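Local coordinates for protein metalloregulator ScaR (Streptococcus gordonii, PDB 3HRS) that acts as a manganese-responsive transcriptional repressor of the DtxR/MntR family, a homodimer that probably binds DNA when metal is bound, at residues 123-127 against 155-159; 69-73 against 129-135. One frame throughout, in Å; residues are numbered along the deposited sequence.

Interaction 1 of 2, residues 123-127 against 155-159; sequences PHGGT and ARVHD. With SO4 (sulfate ion), chain C.
Strand 150-157 of the FeoA domain meets loop 123-127 of the dimerisation domain, with Gly125 and Arg156 in register (CA atoms 4.3 Å apart). Val157 N donates to His124 O (3.1 Å), with which Arg156 CA makes a CA-H...O contact (3.2 Å). Gly125 (phi 88°, psi -9°) sets its CA 3.5 Å from Ala155 O; a CB would strike that oxygen and jam against the preceding carbonyl, hence glycine. Ala155 and Arg156 form a classic beta bulge opposite Tyr210. His124 (chi1 m, chi2 115°) lays CD2 3.8 Å from CG2 of Val157 (m), an apolar flank for the ring, and leaves ND1 3.3 Å from Asp159 OD1. His124 and Asp159, both metal-ligating types, bind zinc with Glu79 and Cys122 in another structure of this protein; this apo chain holds none. Asp159 (chi1 -129°, between wells) hydrogen-bonds His75 through OD2. Arg156 (t, t, chi3 p) makes a weak NH1 hydrogen bond to O1 (3.3 Å) of a sulfate, probably from the crystallisation liquor. Sulfate O3 accepts from His158 ND1 (2.7 Å) and Asp159 N (2.8 Å).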
ATOM      1  N   PRO A 123     -10.908   7.917 -11.883  1.00 71.68           N
ATOM      2  CA  PRO A 123     -12.325   7.710 -12.237  1.00 74.06           C
ATOM      3  C   PRO A 123     -13.230   8.945 -12.045  1.00 77.05           C
ATOM      4  O   PRO A 123     -14.315   8.961 -12.620  1.00 85.24           O
ATOM      5  CB  PRO A 123     -12.772   6.559 -11.314  1.00 63.48           C
ATOM      6  CG  PRO A 123     -11.486   5.938 -10.809  1.00 67.82           C
ATOM      7  CD  PRO A 123     -10.492   7.067 -10.755  1.00 69.84           C
ATOM      8  N   HIS A 124     -12.820   9.958 -11.285  1.00 71.03           N
ATOM      9  CA  HIS A 124     -13.682  11.134 -11.162  1.00 61.93           C
ATOM     10  C   HIS A 124     -13.340  12.261 -12.110  1.00 67.36           C
ATOM     11  O   HIS A 124     -13.793  13.389 -11.911  1.00 75.90           O
ATOM     12  CB  HIS A 124     -13.709  11.661  -9.742  1.00 57.37           C
ATOM     13  CG  HIS A 124     -14.310  10.706  -8.771  1.00 68.45           C
ATOM     14  ND1 HIS A 124     -13.588  10.133  -7.747  1.00 79.63           N
ATOM     15  CD2 HIS A 124     -15.565  10.208  -8.676  1.00 66.83           C
ATOM     16  CE1 HIS A 124     -14.377   9.336  -7.051  1.00 77.17           C
ATOM     17  NE2 HIS A 124     -15.583   9.368  -7.592  1.00 74.45           N
ATOM     18  N   GLY A 125     -12.540  11.966 -13.131  1.00 64.34           N
ATOM     19  CA  GLY A 125     -12.257  12.935 -14.173  1.00 59.28           C
ATOM     20  C   GLY A 125     -11.078  13.839 -13.855  1.00 59.32           C
ATOM     21  O   GLY A 125     -10.600  14.623 -14.703  1.00 51.06           O
ATOM     22  N   GLY A 126     -10.616  13.744 -12.612  1.00 57.44           N
ATOM     23  CA  GLY A 126      -9.389  14.407 -12.230  1.00 53.33           C
ATOM     24  C   GLY A 126      -8.267  13.918 -13.121  1.00 51.58           C
ATOM     25  O   GLY A 126      -8.098  12.693 -13.348  1.00 52.96           O
ATOM     26  N   THR A 127      -7.487  14.869 -13.613  1.00 48.91           N
ATOM     27  CA  THR A 127      -6.362  14.558 -14.485  1.00 63.45           C
ATOM     28  C   THR A 127      -5.127  14.084 -13.700  1.00 58.28           C
ATOM     29  O   THR A 127      -4.951  14.449 -12.541  1.00 53.80           O
ATOM     30  CB  THR A 127      -6.001  15.759 -15.342  1.00 63.85           C
ATOM     31  OG1 THR A 127      -4.650  15.621 -15.789  1.00 56.52           O
ATOM     32  CG2 THR A 127      -6.099  16.991 -14.505  1.00 61.92           C
ATOM     33  N   ALA A 155     -18.103  15.931 -16.568  1.00 76.60           N
ATOM     34  CA  ALA A 155     -16.740  15.468 -16.825  1.00 66.78           C
ATOM     35  C   ALA A 155     -15.894  15.209 -15.588  1.00 71.68           C
ATOM     36  O   ALA A 155     -15.138  14.240 -15.563  1.00 83.86           O
ATOM     37  CB  ALA A 155     -16.029  16.387 -17.780  1.00 57.85           C
ATOM     38  N   ARG A 156     -16.006  16.057 -14.569  1.00 65.45           N
ATOM     39  CA  ARG A 156     -15.288  15.803 -13.316  1.00 61.76           C
ATOM     40  C   ARG A 156     -16.104  16.212 -12.096  1.00 59.37           C
ATOM     41  O   ARG A 156     -17.027  16.999 -12.195  1.00 66.91           O
ATOM     42  CB  ARG A 156     -13.913  16.488 -13.319  1.00 63.17           C
ATOM     43  CG  ARG A 156     -13.276  16.622 -11.951  1.00 67.00           C
ATOM     44  CD  ARG A 156     -11.820  17.093 -12.025  1.00 70.36           C
ATOM     45  NE  ARG A 156     -11.669  18.526 -12.257  1.00 65.33           N
ATOM     46  CZ  ARG A 156     -10.976  19.343 -11.466  1.00 73.01           C
ATOM     47  NH1 ARG A 156     -10.380  18.882 -10.373  1.00 67.94           N
ATOM     48  NH2 ARG A 156     -10.878  20.631 -11.765  1.00 78.44           N
ATOM     49  N   VAL A 157     -15.773  15.641 -10.950  1.00 63.76           N
ATOM     50  CA  VAL A 157     -16.382  16.031  -9.690  1.00 66.19           C
ATOM     51  C   VAL A 157     -15.247  16.024  -8.689  1.00 66.32           C
ATOM     52  O   VAL A 157     -14.270  15.312  -8.866  1.00 66.60           O
ATOM     53  CB  VAL A 157     -17.438  15.022  -9.220  1.00 71.78           C
ATOM     54  CG1 VAL A 157     -18.386  14.691 -10.336  1.00 79.22           C
ATOM     55  CG2 VAL A 157     -16.771  13.759  -8.727  1.00 69.90           C
ATOM     56  N   HIS A 158     -15.357  16.831  -7.648  1.00 70.88           N
ATOM     57  CA  HIS A 158     -14.313  16.860  -6.643  1.00 81.24           C
ATOM     58  C   HIS A 158     -14.384  15.585  -5.840  1.00 77.74           C
ATOM     59  O   HIS A 158     -15.446  15.022  -5.682  1.00 73.23           O
ATOM     60  CB  HIS A 158     -14.447  18.099  -5.744  1.00 96.39           C
ATOM     61  CG  HIS A 158     -13.686  19.285  -6.247  1.00100.69           C
ATOM     62  ND1 HIS A 158     -12.359  19.499  -5.940  1.00107.94           N
ATOM     63  CD2 HIS A 158     -14.053  20.303  -7.062  1.00 97.57           C
ATOM     64  CE1 HIS A 158     -11.946  20.606  -6.535  1.00107.96           C
ATOM     65  NE2 HIS A 158     -12.954  21.111  -7.223  1.00 99.13           N
ATOM     66  N   ASP A 159     -13.246  15.143  -5.329  1.00 91.68           N
ATOM     67  CA  ASP A 159     -13.138  13.849  -4.665  1.00 97.82           C
ATOM     68  C   ASP A 159     -13.957  13.717  -3.372  1.00 96.65           C
ATOM     69  O   ASP A 159     -14.334  12.619  -2.990  1.00 96.81           O
ATOM     70  CB  ASP A 159     -11.666  13.537  -4.388  1.00105.53           C
ATOM     71  CG  ASP A 159     -11.278  12.179  -4.891  1.00115.09           C
ATOM     72  OD1 ASP A 159     -12.197  11.354  -5.071  1.00119.87           O
ATOM     73  OD2 ASP A 159     -10.080  11.938  -5.137  1.00116.46           O
TER
HETATM   74  S   SO4 C 216     -10.327  17.069  -6.465  1.00102.22           S
HETATM   75  O1  SO4 C 216     -11.054  17.002  -7.739  1.00100.60           O
HETATM   76  O2  SO4 C 216      -9.522  18.286  -6.473  1.00107.41           O
HETATM   77  O3  SO4 C 216     -11.250  17.125  -5.322  1.00 93.67           O
HETATM   78  O4  SO4 C 216      -9.450  15.892  -6.340  1.00 97.36           O

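Interaction 2 of 2, residues 69-73 against 129-135; sequences SDLYR and PAKGELL
This is a helix-to-loop contact of mixed polar and apolar character: one turn of the long helix 62-84 lies against the loop that leads from the dimerisation domain toward the FeoA domain. Residues 69-73 are regular helix, with Arg73 N bonded to Ser69 O at 2.8 Å. The loop folds into a type II beta turn, Ala130 to Glu133, closed by Glu133 N to Ala130 O (3.0 Å) and by a side-chain hydrogen bond from Ala130 N to Glu133 OE2 (2.8 Å). Gly132 suits the third position of the turn, where phi is 80°. Nearest CA pairs are Ser69 with Leu135 (5.3 Å) and Arg73 with Pro129 (6.3 Å), so the loop passes the helix in the opposite direction, turning at 130-133. Ser69, small and with chi1 t, donates from OG to Glu133 O (2.7 Å) and approaches Pro129 CG at 3.6 Å. A water donates to Ser69 OG (2.9 Å) and Asp70 OD2 (2.5 Å) and accepts from Gly132 N (3.1 Å). Tyr72, chi1 -89°, offers a ring face to Leu135 (chi1 t), whose CD2 sits 3.5 Å from the ring centroid in a CH-pi contact. Arg73 (chi1 -101°, between wells; chi2 t; chi3 p) donates an NH1 hydrogen bond to Pro129 O (2.9 Å, the oxygen's position being somewhat uncertain), while NH2 forms salt bridges with Glu110 and Asp113. Ser69 and Arg73 thus read loop carbonyls, which any residue offers, whereas Pro129, Gly132 and Leu135 fit by shape or backbone angle.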
ATOM      1  N   SER A  69       1.797  18.461  -7.525  1.00 65.23           N
ATOM      2  CA  SER A  69       1.673  17.491  -8.602  1.00 61.90           C
ATOM      3  C   SER A  69       1.898  16.061  -8.101  1.00 66.19           C
ATOM      4  O   SER A  69       1.043  15.194  -8.284  1.00 62.71           O
ATOM      5  CB  SER A  69       2.643  17.862  -9.727  1.00 61.46           C
ATOM      6  OG  SER A  69       2.696  16.887 -10.740  1.00 57.69           O
ATOM      7  N   ASP A  70       3.024  15.805  -7.447  1.00 69.86           N
ATOM      8  CA  ASP A  70       3.211  14.491  -6.816  1.00 66.06           C
ATOM      9  C   ASP A  70       2.049  14.020  -5.955  1.00 55.67           C
ATOM     10  O   ASP A  70       1.653  12.861  -6.040  1.00 53.84           O
ATOM     11  CB  ASP A  70       4.472  14.451  -5.967  1.00 62.99           C
ATOM     12  CG  ASP A  70       5.675  14.025  -6.757  1.00 83.27           C
ATOM     13  OD1 ASP A  70       6.582  13.423  -6.149  1.00110.63           O
ATOM     14  OD2 ASP A  70       5.725  14.282  -7.979  1.00 73.09           O
ATOM     15  N   LEU A  71       1.560  14.897  -5.081  1.00 53.10           N
ATOM     16  CA  LEU A  71       0.422  14.595  -4.227  1.00 63.36           C
ATOM     17  C   LEU A  71      -0.769  14.097  -5.052  1.00 65.62           C
ATOM     18  O   LEU A  71      -1.462  13.142  -4.692  1.00 52.38           O
ATOM     19  CB  LEU A  71      -0.010  15.861  -3.506  1.00 73.99           C
ATOM     20  CG  LEU A  71       0.811  16.096  -2.263  1.00 92.48           C
ATOM     21  CD1 LEU A  71       0.303  17.348  -1.578  1.00 98.74           C
ATOM     22  CD2 LEU A  71       0.732  14.854  -1.356  1.00 90.06           C
ATOM     23  N   TYR A  72      -1.008  14.777  -6.161  1.00 61.27           N
ATOM     24  CA  TYR A  72      -2.146  14.458  -6.963  1.00 58.23           C
ATOM     25  C   TYR A  72      -1.886  13.157  -7.726  1.00 60.23           C
ATOM     26  O   TYR A  72      -2.805  12.316  -7.846  1.00 64.60           O
ATOM     27  CB  TYR A  72      -2.498  15.636  -7.859  1.00 55.83           C
ATOM     28  CG  TYR A  72      -3.457  16.621  -7.214  1.00 58.28           C
ATOM     29  CD1 TYR A  72      -4.821  16.407  -7.245  1.00 63.10           C
ATOM     30  CD2 TYR A  72      -3.004  17.769  -6.608  1.00 67.32           C
ATOM     31  CE1 TYR A  72      -5.701  17.303  -6.677  1.00 71.62           C
ATOM     32  CE2 TYR A  72      -3.881  18.673  -6.033  1.00 73.48           C
ATOM     33  CZ  TYR A  72      -5.228  18.438  -6.069  1.00 76.79           C
ATOM     34  OH  TYR A  72      -6.109  19.337  -5.494  1.00 79.34           O
ATOM     35  N   ARG A  73      -0.647  12.964  -8.205  1.00 43.50           N
ATOM     36  CA  ARG A  73      -0.270  11.671  -8.808  1.00 39.91           C
ATOM     37  C   ARG A  73      -0.559  10.533  -7.854  1.00 50.29           C
ATOM     38  O   ARG A  73      -1.311   9.599  -8.190  1.00 62.66           O
ATOM     39  CB  ARG A  73       1.186  11.603  -9.232  1.00 51.77           C
ATOM     40  CG  ARG A  73       1.384  11.814 -10.704  1.00 58.94           C
ATOM     41  CD  ARG A  73       2.866  11.866 -11.060  1.00 57.20           C
ATOM     42  NE  ARG A  73       3.487  10.549 -11.168  1.00 51.52           N
ATOM     43  CZ  ARG A  73       3.312   9.717 -12.194  1.00 64.32           C
ATOM     44  NH1 ARG A  73       2.502  10.024 -13.206  1.00 63.01           N
ATOM     45  NH2 ARG A  73       3.935   8.553 -12.203  1.00 75.92           N
ATOM     46  N   PRO A 129      -1.140  13.973 -13.834  1.00 52.09           N
ATOM     47  CA  PRO A 129       0.105  14.479 -14.414  1.00 53.40           C
ATOM     48  C   PRO A 129       1.247  13.454 -14.389  1.00 59.75           C
ATOM     49  O   PRO A 129       1.334  12.655 -13.470  1.00 64.75           O
ATOM     50  CB  PRO A 129       0.437  15.657 -13.492  1.00 45.95           C
ATOM     51  CG  PRO A 129      -0.210  15.298 -12.208  1.00 52.20           C
ATOM     52  CD  PRO A 129      -1.519  14.724 -12.633  1.00 55.56           C
ATOM     53  N   ALA A 130       2.123  13.506 -15.381  1.00 61.83           N
ATOM     54  CA  ALA A 130       3.305  12.654 -15.426  1.00 65.57           C
ATOM     55  C   ALA A 130       4.260  12.963 -14.281  1.00 64.66           C
ATOM     56  O   ALA A 130       4.262  14.091 -13.775  1.00 66.83           O
ATOM     57  CB  ALA A 130       4.017  12.857 -16.757  1.00 63.46           C
ATOM     58  N   LYS A 131       5.099  12.005 -13.882  1.00 62.98           N
ATOM     59  CA  LYS A 131       6.167  12.374 -12.927  1.00 66.87           C
ATOM     60  C   LYS A 131       6.825  13.696 -13.357  1.00 64.00           C
ATOM     61  O   LYS A 131       7.258  13.823 -14.507  1.00 65.51           O
ATOM     62  CB  LYS A 131       7.248  11.303 -12.816  1.00 58.53           C
ATOM     63  CG  LYS A 131       8.133  11.450 -11.576  1.00 70.86           C
ATOM     64  CD  LYS A 131       9.302  10.437 -11.563  1.00 87.66           C
ATOM     65  CE  LYS A 131      10.607  11.058 -11.008  1.00101.33           C
ATOM     66  NZ  LYS A 131      10.889  12.490 -11.488  1.00103.52           N
ATOM     67  N   GLY A 132       6.881  14.675 -12.456  1.00 53.74           N
ATOM     68  CA  GLY A 132       7.563  15.927 -12.753  1.00 66.38           C
ATOM     69  C   GLY A 132       6.851  16.995 -13.597  1.00 72.83           C
ATOM     70  O   GLY A 132       7.215  18.154 -13.563  1.00 79.24           O
ATOM     71  N   GLU A 133       5.853  16.621 -14.377  1.00 74.07           N
ATOM     72  CA  GLU A 133       5.080  17.610 -15.108  1.00 78.27           C
ATOM     73  C   GLU A 133       4.060  18.251 -14.146  1.00 83.16           C
ATOM     74  O   GLU A 133       3.844  17.771 -13.031  1.00 78.78           O
ATOM     75  CB  GLU A 133       4.430  16.973 -16.349  1.00 88.18           C
ATOM     76  CG  GLU A 133       3.091  17.575 -16.812  1.00 97.53           C
ATOM     77  CD  GLU A 133       2.211  16.563 -17.568  1.00103.29           C
ATOM     78  OE1 GLU A 133       1.278  16.998 -18.282  1.00111.11           O
ATOM     79  OE2 GLU A 133       2.447  15.338 -17.438  1.00 95.47           O
ATOM     80  N   LEU A 134       3.449  19.352 -14.560  1.00 87.24           N
ATOM     81  CA  LEU A 134       2.645  20.124 -13.630  1.00 82.45           C
ATOM     82  C   LEU A 134       1.163  19.867 -13.783  1.00 75.65           C
ATOM     83  O   LEU A 134       0.627  19.862 -14.893  1.00 68.81           O
ATOM     84  CB  LEU A 134       2.941  21.614 -13.778  1.00 82.08           C
ATOM     85  CG  LEU A 134       4.189  22.073 -13.015  1.00 87.59           C
ATOM     86  CD1 LEU A 134       5.404  21.254 -13.431  1.00 90.63           C
ATOM     87  CD2 LEU A 134       4.447  23.574 -13.193  1.00 79.72           C
ATOM     88  N   LEU A 135       0.495  19.666 -12.656  1.00 68.29           N
ATOM     89  CA  LEU A 135      -0.948  19.524 -12.683  1.00 56.15           C
ATOM     90  C   LEU A 135      -1.592  20.602 -13.554  1.00 61.75           C
ATOM     91  O   LEU A 135      -1.478  21.807 -13.269  1.00 59.48           O
ATOM     92  CB  LEU A 135      -1.537  19.546 -11.270  1.00 51.89           C
ATOM     93  CG  LEU A 135      -3.048  19.270 -11.244  1.00 53.90           C
ATOM     94  CD1 LEU A 135      -3.371  18.351 -12.397  1.00 46.75           C
ATOM     95  CD2 LEU A 135      -3.518  18.692  -9.890  1.00 50.60           C
TER
HETATM   96  O   HOH W   1       4.756  14.974 -10.222  1.00 68.78           O

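How the interactions relate
Along the chain the two contacts interleave: 69-73, then 123-127, 129-135 and 155-159. Both use the same connection after helix 106-115, its earlier part meeting strand 150-157 in interaction 1 and its later part helix 62-84 in interaction 2. Their centres lie 15 Å apart, yet they touch where Thr127 CG2 packs on Leu135 CD1 at 3.7 Å. Helix 62-84 also carries Glu79, another ligand of the zinc site, its side chain about 3 Å (nearest atoms) from that of His124, and Arg76, which hydrogen-bonds the sulfate of interaction 1. The Tyr72 side chain is about 4 Å from that sulfate at the nearest atoms and about 7 Å from the Asp159 side chain.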